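Local coordinates for CARDB domain-containing protein (Pyrococcus furiosus, PDB 3IDU), which is of unknown function, its CARDB domain being a beta-sandwich of the E-set clan that binds two manganese ions, at residues A[19-23]-A[92-97]; A[25-31]-A[114-119]; A[41-47]-A[68-73]. The contacts are given in a common frame with arbitrary orientation. Numbering follows the deposited sequence.

Interaction 1: A[19-23]-A[92-97]; sequences LTVEI and INATVD. With MN (manganese (II) ion), chain C; MN (manganese (II) ion), chain D.
Two strands from opposing sheets of a beta-sandwich face each other here, and no hydrogen bond joins them. Strands 19-23 and 92-96 are extended and nearly antiparallel, their axes 162° apart and 6.6 Å away at closest approach, with V21 and T95 nearest at 6.6 Å between CA atoms. L19, V21 and I23 (all chi1 m) point their CA-CB bonds toward the other strand. I92 starts toward them and offers CG2 to I23 CD1 at 3.6 Å, while its end leads away. N93 turns its back on the interface. A94, with only a methyl, sets CB 3.6 Å from I23 CD1, and its O lies 3.5 Å from V21 CG2. T95 faces away, its hydroxyl bonded to E98. V96, chi1 p, fills the space between L19 and V21: its CG1 is 3.8 Å from L19 CB and 3.4 Å from V21 CG1. D97 leaves the strand in the left-handed helical region (phi/psi 50/48). Its OD2 binds the chain D manganese at 2.3 Å, with N100, V102, E104 and E107; a water 2.3 Å from that ion donates to D97 O at 2.7 Å. L19 O binds the chain C manganese at 2.2 Å, with D18, E104, N106, N109 and N110. Strand 19-24 pairs with strand 35-43, whereas strand 88-96 lies between strands 111-118 and 49-58; V41 closes on V21 and V96.

Interaction 2: A[25-31]-A[114-119]; sequences GPDVVGV and FDVSVV
A short edge strand, V28-V29, joins strand 111-118 in parallel, the end-to-end directions of 25-31 and 114-119 lying 29° apart. V28 pairs with S117 (CA-CA 4.6 Å) and V29 with V118 (4.8 Å). Four backbone hydrogen bonds fix this register. S117 N donates to D27 O at 2.9 Å, and S117 O accepts from V29 N at 2.9 Å, so S117 bonds to the residues flanking V28. V29 O then accepts from V119 N at 2.8 Å, and V119 O takes a longer bond from V31 N at 3.2 Å. The same carbonyls also receive CA-H...O contacts, notably V118 CA to V29 O at 3.1 Å. P26 O is satisfied by the hydroxyl of Y37. G25 and P26 run past the F114 ring (chi1 t); G25 O is 3.2 Å from F114 CZ, and P26 O lies at the ring edge, 3.8 Å from F114 CE1. V29, chi1 m, is turned inward: its CG2 reaches V116 CG1 at 3.6 Å and V118 CG2 at 3.4 Å. The chain crosses at G25-P26 from the three-stranded sheet to the five-stranded one, resembling the A/A' strand switch of Ig-like sandwiches; strand 28-29 makes the one parallel pairing there. F114, V116 and V118 bond on their other flank to I92, Y90 and G88 of strand 88-96, while Y37 packs on V29 and V116, W82 on V116 and V118.

Interaction 3: A[41-47]-A[68-73]; sequences VKNLGGI and VSLGPK
Strands 41-43 and 68-70 belong to different sheets; their axes cross at -38° and come within 7.8 Å. V41, chi1 p, packs CG2 on L70 CD1 at 3.5 Å, with V68 CG2 more distant, 4.5 Å from V41 CG1. K42 points away. N43, chi1 t, is the hub. Its OD1 accepts from G45 N at 3.0 Å, an Asx turn, and also takes D18 N; its ND2 donates to I47 O at 2.8 Å and, more weakly, to G71 O at 3.2 Å and L70 O at 3.3 Å. L44 faces away, and the chain turns through G45 and G46. G45 O accepts a weak bond from K73 N at 3.1 Å and sits 3.3 Å from P72 CA, while G46 O lies 3.5 Å from P72 CB. Apolar contacts thus hold the strands; beyond them N43 is held firmly to its own turn through I47 O and G45 N, and reaches segment 68-73 through weak bonds, joined by the weak one from K73 N to G45 O.

How the interactions relate
Interaction 1 lies about 3 Å from the chain centre, between the two sheets, and the others flank it: its centre is about 18 Å from that of interaction 2 and 13 Å from that of interaction 3. Interactions 2 and 3, with centres 29 Å apart, do not touch. I92 N to F114 O, 2.6 Å and a probable hydrogen bond, links interactions 1 and 2; T20 N to K42 O, 3.0 Å, likewise links 1 and 3, as does L19 CD2 against L70 CD1 at 3.9 Å. The manganese ions, 5.9 Å apart and bridged by E104, sit at interaction 1's L19/D97 end. L44's side chain comes within about 7 Å of a manganese, whereas interaction 2 is remote from the site.

Interaction 1: A[19-23]-A[92-97]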
ATOM      1  N   LEU A  19       6.618   0.954  -8.781  1.00  7.57           N
ATOM      2  CA  LEU A  19       5.720   0.468  -7.762  1.00  7.40           C
ATOM      3  C   LEU A  19       5.145   1.600  -6.935  1.00 12.04           C
ATOM      4  O   LEU A  19       5.845   2.543  -6.586  1.00  8.33           O
ATOM      5  CB  LEU A  19       6.484  -0.490  -6.857  1.00  7.75           C
ATOM      6  CG  LEU A  19       7.054  -1.701  -7.587  1.00  6.62           C
ATOM      7  CD1 LEU A  19       8.115  -2.382  -6.734  1.00  6.32           C
ATOM      8  CD2 LEU A  19       5.919  -2.665  -7.907  1.00  9.48           C
ATOM      9  N   THR A  20       3.862   1.496  -6.616  1.00  8.41           N
ATOM     10  CA  THR A  20       3.206   2.504  -5.801  1.00  9.00           C
ATOM     11  C   THR A  20       2.189   1.808  -4.905  1.00  9.40           C
ATOM     12  O   THR A  20       1.754   0.694  -5.199  1.00  9.46           O
ATOM     13  CB  THR A  20       2.482   3.553  -6.668  1.00 13.71           C
ATOM     14  OG1 THR A  20       2.186   4.705  -5.867  1.00 24.73           O
ATOM     15  CG2 THR A  20       1.186   2.985  -7.212  1.00  5.22           C
ATOM     16  N   VAL A  21       1.814   2.461  -3.813  1.00 10.38           N
ATOM     17  CA  VAL A  21       0.842   1.893  -2.885  1.00 10.26           C
ATOM     18  C   VAL A  21      -0.133   2.946  -2.378  1.00 11.53           C
ATOM     19  O   VAL A  21       0.206   4.124  -2.255  1.00 11.20           O
ATOM     20  CB  VAL A  21       1.525   1.254  -1.656  1.00 12.07           C
ATOM     21  CG1 VAL A  21       2.283   0.009  -2.061  1.00 22.00           C
ATOM     22  CG2 VAL A  21       2.456   2.262  -0.999  1.00 11.81           C
ATOM     23  N   GLU A  22      -1.350   2.501  -2.079  1.00 11.58           N
ATOM     24  CA  GLU A  22      -2.395   3.374  -1.565  1.00 11.72           C
ATOM     25  C   GLU A  22      -3.262   2.534  -0.635  1.00 13.68           C
ATOM     26  O   GLU A  22      -3.514   1.359  -0.905  1.00 12.68           O
ATOM     27  CB  GLU A  22      -3.258   3.917  -2.706  1.00 14.30           C
ATOM     28  CG  GLU A  22      -3.894   5.265  -2.407  1.00 25.54           C
ATOM     29  CD  GLU A  22      -5.079   5.571  -3.308  1.00 25.38           C
ATOM     30  OE1 GLU A  22      -5.034   5.207  -4.499  1.00 25.10           O
ATOM     31  OE2 GLU A  22      -6.050   6.184  -2.823  1.00 32.68           O
ATOM     32  N   ILE A  23      -3.712   3.134   0.461  1.00 12.73           N
ATOM     33  CA  ILE A  23      -4.558   2.439   1.428  1.00 10.31           C
ATOM     34  C   ILE A  23      -5.977   2.987   1.326  1.00 10.12           C
ATOM     35  O   ILE A  23      -6.166   4.190   1.166  1.00 15.29           O
ATOM     36  CB  ILE A  23      -4.072   2.681   2.867  1.00 11.82           C
ATOM     37  CG1 ILE A  23      -2.659   2.123   3.049  1.00 10.47           C
ATOM     38  CG2 ILE A  23      -5.052   2.056   3.853  1.00 10.85           C
ATOM     39  CD1 ILE A  23      -1.911   2.756   4.205  1.00 20.40           C
ATOM     40  N   ILE A  92      -1.768   4.402   9.765  1.00 16.17           N
ATOM     41  CA  ILE A  92      -1.497   3.183   9.011  1.00 11.82           C
ATOM     42  C   ILE A  92      -0.531   3.534   7.884  1.00 12.15           C
ATOM     43  O   ILE A  92      -0.742   4.505   7.160  1.00 16.24           O
ATOM     44  CB  ILE A  92      -2.786   2.583   8.373  1.00 10.10           C
ATOM     45  CG1 ILE A  92      -3.758   2.106   9.458  1.00 18.26           C
ATOM     46  CG2 ILE A  92      -2.432   1.371   7.514  1.00 18.01           C
ATOM     47  CD1 ILE A  92      -4.244   3.183  10.388  1.00 29.12           C
ATOM     48  N   ASN A  93       0.538   2.755   7.755  1.00  9.83           N
ATOM     49  CA  ASN A  93       1.507   2.971   6.697  1.00 10.73           C
ATOM     50  C   ASN A  93       1.571   1.710   5.860  1.00 11.58           C
ATOM     51  O   ASN A  93       1.437   0.603   6.375  1.00 11.69           O
ATOM     52  CB  ASN A  93       2.914   3.257   7.251  1.00 11.36           C
ATOM     53  CG  ASN A  93       3.088   4.693   7.721  1.00 10.53           C
ATOM     54  OD1 ASN A  93       3.331   4.946   8.899  1.00 14.37           O
ATOM     55  ND2 ASN A  93       2.970   5.639   6.795  1.00 12.36           N
ATOM     56  N   ALA A  94       1.758   1.886   4.559  1.00 11.31           N
ATOM     57  CA  ALA A  94       1.882   0.759   3.654  1.00  7.72           C
ATOM     58  C   ALA A  94       3.114   1.053   2.818  1.00 11.67           C
ATOM     59  O   ALA A  94       3.320   2.186   2.382  1.00 12.46           O
ATOM     60  CB  ALA A  94       0.648   0.644   2.772  1.00 11.25           C
ATOM     61  N   THR A  95       3.954   0.047   2.617  1.00  7.58           N
ATOM     62  CA  THR A  95       5.160   0.241   1.827  1.00  6.14           C
ATOM     63  C   THR A  95       5.343  -0.881   0.823  1.00 10.51           C
ATOM     64  O   THR A  95       4.901  -2.009   1.045  1.00 10.80           O
ATOM     65  CB  THR A  95       6.426   0.271   2.709  1.00 10.43           C
ATOM     66  OG1 THR A  95       6.686  -1.045   3.220  1.00 11.19           O
ATOM     67  CG2 THR A  95       6.243   1.228   3.881  1.00 10.70           C
ATOM     68  N   VAL A  96       5.995  -0.565  -0.287  1.00  7.09           N
ATOM     69  CA  VAL A  96       6.282  -1.569  -1.296  1.00  6.70           C
ATOM     70  C   VAL A  96       7.759  -1.399  -1.654  1.00  8.75           C
ATOM     71  O   VAL A  96       8.255  -0.281  -1.789  1.00  8.51           O
ATOM     72  CB  VAL A  96       5.352  -1.432  -2.526  1.00  7.74           C
ATOM     73  CG1 VAL A  96       5.509  -0.064  -3.169  1.00  9.65           C
ATOM     74  CG2 VAL A  96       5.655  -2.539  -3.526  1.00  4.59           C
ATOM     75  N   ASP A  97       8.454  -2.526  -1.776  1.00  7.95           N
ATOM     76  CA  ASP A  97       9.887  -2.550  -2.043  1.00 10.63           C
ATOM     77  C   ASP A  97      10.624  -1.636  -1.077  1.00 10.27           C
ATOM     78  O   ASP A  97      11.463  -0.830  -1.480  1.00 10.33           O
ATOM     79  CB  ASP A  97      10.232  -2.137  -3.474  1.00 17.01           C
ATOM     80  CG  ASP A  97      11.705  -2.352  -3.783  1.00 13.48           C
ATOM     81  OD1 ASP A  97      12.278  -3.306  -3.215  1.00 12.86           O
ATOM     82  OD2 ASP A  97      12.291  -1.596  -4.587  1.00 11.66           O
TER
HETATM   83 MN    MN C 601       7.722   3.707  -6.962  1.00  9.80          MN
HETATM   84 MN    MN D 602      12.470   0.430  -5.576  1.00 12.87          MN
HETATM   85  O   HOH W   1      11.978   0.991  -3.366  1.00 14.70           O

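Interaction 2: A[25-31]-A[114-119]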
ATOM      1  N   GLY A  25     -10.043   2.530   3.103  1.00 18.24           N
ATOM      2  CA  GLY A  25     -10.859   1.926   4.140  1.00 16.97           C
ATOM      3  C   GLY A  25     -11.433   2.982   5.065  1.00 14.82           C
ATOM      4  O   GLY A  25     -11.222   4.169   4.839  1.00 16.17           O
ATOM      5  N   PRO A  26     -12.159   2.586   6.124  1.00 19.87           N
ATOM      6  CA  PRO A  26     -12.745   3.555   7.057  1.00 25.03           C
ATOM      7  C   PRO A  26     -11.710   4.383   7.809  1.00 26.15           C
ATOM      8  O   PRO A  26     -10.738   3.848   8.345  1.00 31.61           O
ATOM      9  CB  PRO A  26     -13.573   2.674   7.987  1.00 23.59           C
ATOM     10  CG  PRO A  26     -12.776   1.408   8.031  1.00 29.42           C
ATOM     11  CD  PRO A  26     -12.422   1.207   6.569  1.00 22.81           C
ATOM     12  N   ASP A  27     -11.925   5.694   7.838  1.00 19.23           N
ATOM     13  CA  ASP A  27     -11.026   6.604   8.530  1.00 24.74           C
ATOM     14  C   ASP A  27     -11.463   6.758   9.984  1.00 33.05           C
ATOM     15  O   ASP A  27     -10.815   7.444  10.777  1.00 26.13           O
ATOM     16  CB  ASP A  27     -11.009   7.968   7.830  1.00 30.74           C
ATOM     17  CG  ASP A  27     -12.393   8.578   7.695  1.00 39.54           C
ATOM     18  OD1 ASP A  27     -13.290   7.911   7.135  1.00 42.18           O
ATOM     19  OD2 ASP A  27     -12.585   9.728   8.142  1.00 38.26           O
ATOM     20  N   VAL A  28     -12.570   6.106  10.323  1.00 32.96           N
ATOM     21  CA  VAL A  28     -13.111   6.139  11.675  1.00 31.30           C
ATOM     22  C   VAL A  28     -13.693   4.769  11.998  1.00 32.99           C
ATOM     23  O   VAL A  28     -14.582   4.288  11.299  1.00 28.64           O
ATOM     24  CB  VAL A  28     -14.225   7.196  11.810  1.00 34.12           C
ATOM     25  CG1 VAL A  28     -14.742   7.222  13.238  1.00 36.46           C
ATOM     26  CG2 VAL A  28     -13.695   8.565  11.412  1.00 31.10           C
ATOM     27  N   VAL A  29     -13.180   4.143  13.052  1.00 31.19           N
ATOM     28  CA  VAL A  29     -13.650   2.823  13.458  1.00 35.15           C
ATOM     29  C   VAL A  29     -13.926   2.759  14.956  1.00 38.07           C
ATOM     30  O   VAL A  29     -13.375   3.540  15.733  1.00 42.83           O
ATOM     31  CB  VAL A  29     -12.618   1.729  13.102  1.00 33.36           C
ATOM     32  CG1 VAL A  29     -12.452   1.638  11.594  1.00 26.84           C
ATOM     33  CG2 VAL A  29     -11.288   2.041  13.763  1.00 40.57           C
ATOM     34  N   GLY A  30     -14.782   1.823  15.355  1.00 37.74           N
ATOM     35  CA  GLY A  30     -15.116   1.671  16.760  1.00 38.43           C
ATOM     36  C   GLY A  30     -14.334   0.558  17.430  1.00 35.76           C
ATOM     37  O   GLY A  30     -14.069  -0.481  16.823  1.00 26.82           O
ATOM     38  N   VAL A  31     -13.965   0.771  18.688  1.00 31.41           N
ATOM     39  CA  VAL A  31     -13.205  -0.223  19.435  1.00 31.47           C
ATOM     40  C   VAL A  31     -13.869  -1.601  19.375  1.00 31.22           C
ATOM     41  O   VAL A  31     -15.093  -1.722  19.451  1.00 27.37           O
ATOM     42  CB  VAL A  31     -13.042   0.201  20.914  1.00 36.01           C
ATOM     43  CG1 VAL A  31     -14.408   0.342  21.573  1.00 41.53           C
ATOM     44  CG2 VAL A  31     -12.193  -0.817  21.657  1.00 36.83           C
ATOM     45  N   PHE A 114      -2.161   6.588   6.034  1.00 13.45           N
ATOM     46  CA  PHE A 114      -3.600   6.658   6.221  1.00 17.90           C
ATOM     47  C   PHE A 114      -3.894   6.707   7.715  1.00 19.65           C
ATOM     48  O   PHE A 114      -3.488   5.823   8.470  1.00 22.45           O
ATOM     49  CB  PHE A 114      -4.255   5.434   5.574  1.00 20.82           C
ATOM     50  CG  PHE A 114      -5.741   5.551   5.404  1.00 23.11           C
ATOM     51  CD1 PHE A 114      -6.597   5.367   6.484  1.00 31.10           C
ATOM     52  CD2 PHE A 114      -6.284   5.863   4.161  1.00 25.12           C
ATOM     53  CE1 PHE A 114      -7.975   5.491   6.333  1.00 36.31           C
ATOM     54  CE2 PHE A 114      -7.664   5.991   3.996  1.00 23.99           C
ATOM     55  CZ  PHE A 114      -8.511   5.805   5.087  1.00 27.99           C
ATOM     56  N   ASP A 115      -4.593   7.755   8.134  1.00 25.34           N
ATOM     57  CA  ASP A 115      -4.937   7.947   9.535  1.00 22.79           C
ATOM     58  C   ASP A 115      -6.332   7.418   9.868  1.00 23.93           C
ATOM     59  O   ASP A 115      -7.293   7.662   9.136  1.00 24.41           O
ATOM     60  CB  ASP A 115      -4.821   9.434   9.872  1.00 19.11           C
ATOM     61  CG  ASP A 115      -3.390   9.934   9.775  1.00 31.02           C
ATOM     62  OD1 ASP A 115      -3.160  11.016   9.192  1.00 35.45           O
ATOM     63  OD2 ASP A 115      -2.483   9.239  10.286  1.00 34.06           O
ATOM     64  N   VAL A 116      -6.429   6.691  10.977  1.00 24.58           N
ATOM     65  CA  VAL A 116      -7.693   6.113  11.417  1.00 21.99           C
ATOM     66  C   VAL A 116      -8.002   6.499  12.858  1.00 29.07           C
ATOM     67  O   VAL A 116      -7.153   6.372  13.740  1.00 29.15           O
ATOM     68  CB  VAL A 116      -7.663   4.570  11.323  1.00 26.69           C
ATOM     69  CG1 VAL A 116      -8.974   3.990  11.835  1.00 22.94           C
ATOM     70  CG2 VAL A 116      -7.423   4.142   9.884  1.00 20.35           C
ATOM     71  N   SER A 117      -9.220   6.968  13.096  1.00 30.04           N
ATOM     72  CA  SER A 117      -9.622   7.361  14.439  1.00 34.80           C
ATOM     73  C   SER A 117     -10.497   6.288  15.082  1.00 39.21           C
ATOM     74  O   SER A 117     -11.635   6.071  14.663  1.00 36.93           O
ATOM     75  CB  SER A 117     -10.381   8.688  14.396  1.00 30.21           C
ATOM     76  OG  SER A 117     -10.732   9.111  15.702  1.00 39.26           O
ATOM     77  N   VAL A 118      -9.955   5.615  16.094  1.00 31.76           N
ATOM     78  CA  VAL A 118     -10.688   4.571  16.803  1.00 34.95           C
ATOM     79  C   VAL A 118     -11.419   5.184  17.991  1.00 34.19           C
ATOM     80  O   VAL A 118     -10.803   5.813  18.849  1.00 36.56           O
ATOM     81  CB  VAL A 118      -9.742   3.463  17.318  1.00 37.60           C
ATOM     82  CG1 VAL A 118     -10.542   2.385  18.038  1.00 31.29           C
ATOM     83  CG2 VAL A 118      -8.968   2.858  16.156  1.00 36.67           C
ATOM     84  N   VAL A 119     -12.734   4.998  18.036  1.00 36.34           N
ATOM     85  CA  VAL A 119     -13.542   5.549  19.118  1.00 39.55           C
ATOM     86  C   VAL A 119     -14.368   4.470  19.811  1.00 37.18           C
ATOM     87  O   VAL A 119     -15.135   3.754  19.170  1.00 36.48           O
ATOM     88  CB  VAL A 119     -14.495   6.636  18.587  1.00 38.51           C
ATOM     89  CG1 VAL A 119     -15.189   7.332  19.747  1.00 41.76           C
ATOM     90  CG2 VAL A 119     -13.718   7.636  17.744  1.00 35.89           C
TER

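Interaction 3: A[41-47]-A[68-73]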
ATOM      1  N   VAL A  41      -1.798  -1.915  -4.692  1.00 11.11           N
ATOM      2  CA  VAL A  41      -0.410  -1.883  -5.150  1.00 11.43           C
ATOM      3  C   VAL A  41      -0.419  -1.895  -6.675  1.00 10.91           C
ATOM      4  O   VAL A  41      -1.063  -2.743  -7.297  1.00  7.65           O
ATOM      5  CB  VAL A  41       0.390  -3.091  -4.590  1.00  9.32           C
ATOM      6  CG1 VAL A  41      -0.173  -4.396  -5.133  1.00 17.27           C
ATOM      7  CG2 VAL A  41       1.865  -2.953  -4.934  1.00 12.16           C
ATOM      8  N   LYS A  42       0.287  -0.944  -7.282  1.00  6.82           N
ATOM      9  CA  LYS A  42       0.310  -0.857  -8.734  1.00  6.05           C
ATOM     10  C   LYS A  42       1.714  -0.758  -9.304  1.00  7.98           C
ATOM     11  O   LYS A  42       2.648  -0.339  -8.621  1.00  8.22           O
ATOM     12  CB  LYS A  42      -0.491   0.371  -9.183  1.00 10.16           C
ATOM     13  CG  LYS A  42      -1.806   0.537  -8.431  1.00 23.50           C
ATOM     14  CD  LYS A  42      -2.467   1.884  -8.675  1.00 22.64           C
ATOM     15  CE  LYS A  42      -3.125   1.955 -10.042  1.00 31.30           C
ATOM     16  NZ  LYS A  42      -3.971   3.186 -10.184  1.00 26.98           N
ATOM     17  N   ASN A  43       1.851  -1.172 -10.558  1.00  7.43           N
ATOM     18  CA  ASN A  43       3.114  -1.064 -11.270  1.00  9.62           C
ATOM     19  C   ASN A  43       2.764  -0.157 -12.435  1.00 14.30           C
ATOM     20  O   ASN A  43       2.118  -0.587 -13.386  1.00 11.25           O
ATOM     21  CB  ASN A  43       3.595  -2.410 -11.809  1.00  9.88           C
ATOM     22  CG  ASN A  43       4.887  -2.284 -12.597  1.00 13.81           C
ATOM     23  OD1 ASN A  43       5.470  -1.199 -12.687  1.00  8.07           O
ATOM     24  ND2 ASN A  43       5.348  -3.395 -13.165  1.00  8.36           N
ATOM     25  N   LEU A  44       3.169   1.104 -12.348  1.00 11.39           N
ATOM     26  CA  LEU A  44       2.874   2.066 -13.400  1.00 14.27           C
ATOM     27  C   LEU A  44       3.813   1.929 -14.591  1.00 18.61           C
ATOM     28  O   LEU A  44       3.568   2.523 -15.640  1.00 14.85           O
ATOM     29  CB  LEU A  44       2.983   3.486 -12.847  1.00 13.35           C
ATOM     30  CG  LEU A  44       2.248   3.768 -11.538  1.00 11.12           C
ATOM     31  CD1 LEU A  44       2.569   5.180 -11.060  1.00 12.92           C
ATOM     32  CD2 LEU A  44       0.754   3.589 -11.736  1.00 16.20           C
ATOM     33  N   GLY A  45       4.875   1.144 -14.423  1.00 13.63           N
ATOM     34  CA  GLY A  45       5.864   0.977 -15.477  1.00 14.65           C
ATOM     35  C   GLY A  45       5.600  -0.044 -16.566  1.00 15.83           C
ATOM     36  O   GLY A  45       4.633  -0.802 -16.505  1.00 11.61           O
ATOM     37  N   GLY A  46       6.485  -0.062 -17.562  1.00 10.09           N
ATOM     38  CA  GLY A  46       6.352  -0.983 -18.681  1.00  9.87           C
ATOM     39  C   GLY A  46       7.119  -2.285 -18.513  1.00  7.31           C
ATOM     40  O   GLY A  46       7.113  -3.141 -19.403  1.00 13.84           O
ATOM     41  N   ILE A  47       7.794  -2.426 -17.376  1.00  8.48           N
ATOM     42  CA  ILE A  47       8.553  -3.632 -17.068  1.00  7.94           C
ATOM     43  C   ILE A  47       7.905  -4.249 -15.840  1.00  6.54           C
ATOM     44  O   ILE A  47       7.541  -3.537 -14.907  1.00  8.17           O
ATOM     45  CB  ILE A  47      10.028  -3.308 -16.762  1.00  8.05           C
ATOM     46  CG1 ILE A  47      10.676  -2.653 -17.981  1.00 15.61           C
ATOM     47  CG2 ILE A  47      10.769  -4.577 -16.371  1.00 11.95           C
ATOM     48  CD1 ILE A  47      10.712  -3.530 -19.214  1.00 19.68           C
ATOM     49  N   VAL A  68       4.282  -9.999  -3.505  1.00  8.65           N
ATOM     50  CA  VAL A  68       3.478 -10.001  -4.720  1.00 12.44           C
ATOM     51  C   VAL A  68       4.264  -9.782  -5.997  1.00 14.56           C
ATOM     52  O   VAL A  68       5.423  -9.372  -5.972  1.00  9.01           O
ATOM     53  CB  VAL A  68       2.369  -8.922  -4.671  1.00 17.45           C
ATOM     54  CG1 VAL A  68       1.558  -9.065  -3.398  1.00 23.60           C
ATOM     55  CG2 VAL A  68       2.977  -7.541  -4.779  1.00 18.55           C
ATOM     56  N   SER A  69       3.613 -10.089  -7.114  1.00  8.66           N
ATOM     57  CA  SER A  69       4.202  -9.898  -8.423  1.00  6.58           C
ATOM     58  C   SER A  69       3.266  -8.950  -9.148  1.00  9.49           C
ATOM     59  O   SER A  69       2.062  -8.945  -8.891  1.00  9.34           O
ATOM     60  CB  SER A  69       4.294 -11.221  -9.186  1.00 10.93           C
ATOM     61  OG  SER A  69       3.003 -11.764  -9.402  1.00 14.51           O
ATOM     62  N   LEU A  70       3.814  -8.125 -10.036  1.00 10.01           N
ATOM     63  CA  LEU A  70       2.996  -7.185 -10.790  1.00  9.36           C
ATOM     64  C   LEU A  70       3.553  -6.981 -12.177  1.00 14.72           C
ATOM     65  O   LEU A  70       4.688  -6.533 -12.344  1.00 14.32           O
ATOM     66  CB  LEU A  70       2.926  -5.830 -10.084  1.00  7.55           C
ATOM     67  CG  LEU A  70       2.134  -5.763  -8.780  1.00 13.29           C
ATOM     68  CD1 LEU A  70       2.450  -4.441  -8.086  1.00 14.30           C
ATOM     69  CD2 LEU A  70       0.646  -5.893  -9.053  1.00 11.80           C
ATOM     70  N   GLY A  71       2.748  -7.322 -13.173  1.00  9.08           N
ATOM     71  CA  GLY A  71       3.177  -7.140 -14.543  1.00 11.05           C
ATOM     72  C   GLY A  71       3.099  -5.666 -14.880  1.00 10.33           C
ATOM     73  O   GLY A  71       2.657  -4.856 -14.060  1.00  8.78           O
ATOM     74  N   PRO A  72       3.534  -5.279 -16.082  1.00 10.25           N
ATOM     75  CA  PRO A  72       3.476  -3.865 -16.464  1.00 11.83           C
ATOM     76  C   PRO A  72       2.043  -3.329 -16.398  1.00 13.21           C
ATOM     77  O   PRO A  72       1.095  -4.002 -16.811  1.00  8.92           O
ATOM     78  CB  PRO A  72       4.053  -3.863 -17.883  1.00 10.10           C
ATOM     79  CG  PRO A  72       3.804  -5.256 -18.376  1.00 15.13           C
ATOM     80  CD  PRO A  72       4.082  -6.107 -17.168  1.00 13.46           C
ATOM     81  N   LYS A  73       1.897  -2.125 -15.856  1.00  7.56           N
ATOM     82  CA  LYS A  73       0.597  -1.487 -15.736  1.00  8.71           C
ATOM     83  C   LYS A  73      -0.439  -2.352 -15.021  1.00 12.79           C
ATOM     84  O   LYS A  73      -1.629  -2.252 -15.307  1.00 20.53           O
ATOM     85  CB  LYS A  73       0.077  -1.094 -17.126  1.00 12.45           C
ATOM     86  CG  LYS A  73       0.897  -0.010 -17.817  1.00 16.60           C
ATOM     87  CD  LYS A  73       0.238   0.435 -19.119  1.00 30.88           C
ATOM     88  CE  LYS A  73       0.984   1.593 -19.768  1.00 33.07           C
ATOM     89  NZ  LYS A  73       0.397   1.973 -21.089  1.00 46.02           N
TER